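Local coordinates for mRNA export protein (Chaetomium thermophilum, PDB 4WPM) that probably takes part in exporting mRNA from the nucleus to the cytoplasm, this chain being the RNA recognition motif domain of the longer export factor, at residues Val21-Gly26 with Thr97-Pro102. Numbering follows the deposited sequence.
Sequences VIKILG and TNEPMP. With SO4 (sulfate ion), chain C.
T97 turns OG1 anti to its backbone N (chi1 -174°), which leaves CG2 between N and the carbonyl carbon, facing V21 and K23; V21 answers with CG1, also anti to N (chi1 179°). The two methyls meet with CG1 of V21 3.7 Å from CG2 of T97. That same T97 CG2 sits 3.5 Å from CG of K23 and as close to CD, so it packs against the CG–CD part of the lysine chain. Beyond it, NZ of K23 lies 3.3 Å from OE1 of E99 and 3.4 Å from OE2, a salt bridge whose hydrogen bonds are both weak; the ammonium also makes a cation-pi contact with Y66. In the RNA recognition motif fold, 20-25 is a central strand of the antiparallel sheet, and 97-102 is where the chain leaves its neighbour, strand 90-97. N of T97 still bonds to O of V21 at 3.2 Å, but one residue later the backbone turns away. OG1 of T97 accepts from N of E99 at 3.0 Å, an ST turn, and donates to O4 of a sulfate, probably from the crystallisation liquor, at 2.7 Å. An alanine in place of T97 would probably leave N of E99 without this acceptor and open a gap beside K23. The side chains of E99 and P102 both touch W68 of strand 66-71.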
loop_
_atom_site.group_PDB
_atom_site.type_symbol
_atom_site.label_atom_id
_atom_site.label_comp_id
_atom_site.label_asym_id
_atom_site.label_seq_id
_atom_site.Cartn_x
_atom_site.Cartn_y
_atom_site.Cartn_z
ATOM N N VAL A 21 -3.906 -0.834 15.581
ATOM C CA VAL A 21 -3.667 -0.167 14.306
ATOM C C VAL A 21 -4.301 -0.959 13.167
ATOM O O VAL A 21 -4.103 -2.171 13.057
ATOM C CB VAL A 21 -2.158 0.011 14.036
ATOM C CG1 VAL A 21 -1.925 0.695 12.692
ATOM C CG2 VAL A 21 -1.509 0.809 15.156
ATOM N N ILE A 22 -5.062 -0.264 12.325
ATOM C CA ILE A 22 -5.697 -0.873 11.161
ATOM C C ILE A 22 -5.163 -0.256 9.874
ATOM O O ILE A 22 -5.055 0.966 9.760
ATOM C CB ILE A 22 -7.233 -0.710 11.205
ATOM C CG1 ILE A 22 -7.811 -1.348 12.472
ATOM C CG2 ILE A 22 -7.880 -1.304 9.954
ATOM C CD1 ILE A 22 -7.624 -2.853 12.562
ATOM N N LYS A 23 -4.834 -1.112 8.910
ATOM C CA LYS A 23 -4.411 -0.672 7.584
ATOM C C LYS A 23 -5.496 -0.977 6.558
ATOM O O LYS A 23 -6.004 -2.099 6.495
ATOM C CB LYS A 23 -3.101 -1.355 7.188
ATOM C CG LYS A 23 -1.910 -0.943 8.043
ATOM C CD LYS A 23 -0.605 -1.596 7.588
ATOM C CE LYS A 23 -0.227 -1.241 6.156
ATOM N NZ LYS A 23 1.068 -1.867 5.765
ATOM N N ILE A 24 -5.842 0.027 5.757
ATOM C CA ILE A 24 -6.868 -0.113 4.728
ATOM C C ILE A 24 -6.293 0.164 3.344
ATOM O O ILE A 24 -5.647 1.189 3.125
ATOM C CB ILE A 24 -8.053 0.840 4.981
ATOM C CG1 ILE A 24 -8.645 0.602 6.373
ATOM C CG2 ILE A 24 -9.124 0.666 3.907
ATOM C CD1 ILE A 24 -9.645 1.654 6.804
ATOM N N LEU A 25 -6.544 -0.756 2.418
ATOM C CA LEU A 25 -6.061 -0.646 1.046
ATOM C C LEU A 25 -7.230 -0.616 0.067
ATOM O O LEU A 25 -8.223 -1.315 0.265
ATOM C CB LEU A 25 -5.131 -1.816 0.720
ATOM C CG LEU A 25 -4.327 -1.752 -0.579
ATOM C CD1 LEU A 25 -3.415 -0.533 -0.622
ATOM C CD2 LEU A 25 -3.526 -3.033 -0.744
ATOM N N GLY A 26 -7.105 0.191 -0.984
ATOM C CA GLY A 26 -8.096 0.229 -2.049
ATOM C C GLY A 26 -8.800 1.563 -2.219
ATOM O O GLY A 26 -9.618 1.721 -3.126
ATOM N N THR A 97 -2.332 -4.684 12.093
ATOM C CA THR A 97 -0.877 -4.702 11.992
ATOM C C THR A 97 -0.210 -4.190 13.263
ATOM O O THR A 97 -0.780 -3.370 13.985
ATOM C CB THR A 97 -0.389 -3.845 10.807
ATOM O OG1 THR A 97 1.028 -3.992 10.654
ATOM C CG2 THR A 97 -0.727 -2.373 11.025
ATOM N N ASN A 98 0.998 -4.682 13.530
ATOM C CA ASN A 98 1.806 -4.171 14.631
ATOM C C ASN A 98 2.812 -3.135 14.137
ATOM O O ASN A 98 3.681 -2.695 14.890
ATOM C CB ASN A 98 2.530 -5.317 15.348
ATOM C CG ASN A 98 3.377 -6.163 14.410
ATOM O OD1 ASN A 98 3.933 -5.670 13.428
ATOM N ND2 ASN A 98 3.484 -7.450 14.719
ATOM N N GLU A 99 2.690 -2.750 12.870
ATOM C CA GLU A 99 3.529 -1.699 12.307
ATOM C C GLU A 99 3.256 -0.385 13.027
ATOM O O GLU A 99 2.109 -0.094 13.364
ATOM C CB GLU A 99 3.270 -1.541 10.809
ATOM C CG GLU A 99 3.955 -2.574 9.936
ATOM C CD GLU A 99 3.518 -2.485 8.486
ATOM O OE1 GLU A 99 2.978 -3.484 7.966
ATOM O OE2 GLU A 99 3.726 -1.424 7.862
ATOM N N PRO A 100 4.306 0.417 13.271
ATOM C CA PRO A 100 4.045 1.719 13.894
ATOM C C PRO A 100 3.303 2.663 12.955
ATOM O O PRO A 100 3.582 2.683 11.756
ATOM C CB PRO A 100 5.449 2.248 14.206
ATOM C CG PRO A 100 6.340 1.557 13.232
ATOM C CD PRO A 100 5.740 0.201 13.013
ATOM N N MET A 101 2.366 3.433 13.498
ATOM C CA MET A 101 1.630 4.407 12.704
ATOM C C MET A 101 2.575 5.511 12.234
ATOM O O MET A 101 3.332 6.054 13.039
ATOM C CB MET A 101 0.475 4.995 13.517
ATOM C CG MET A 101 -0.583 5.696 12.681
ATOM S SD MET A 101 -2.230 5.548 13.395
ATOM C CE MET A 101 -3.150 6.695 12.376
ATOM N N PRO A 102 2.541 5.850 10.935
ATOM C CA PRO A 102 3.455 6.899 10.471
ATOM C C PRO A 102 2.985 8.290 10.889
ATOM O O PRO A 102 1.783 8.554 10.902
ATOM C CB PRO A 102 3.435 6.736 8.950
ATOM C CG PRO A 102 2.107 6.157 8.652
ATOM C CD PRO A 102 1.739 5.292 9.830
HETATM S S SO4 C . 1.812 -7.282 10.279
HETATM O O1 SO4 C . 2.986 -8.095 9.972
HETATM O O2 SO4 C . 0.631 -8.138 10.336
HETATM O O3 SO4 C . 2.002 -6.626 11.570
HETATM O O4 SO4 C . 1.631 -6.270 9.243
#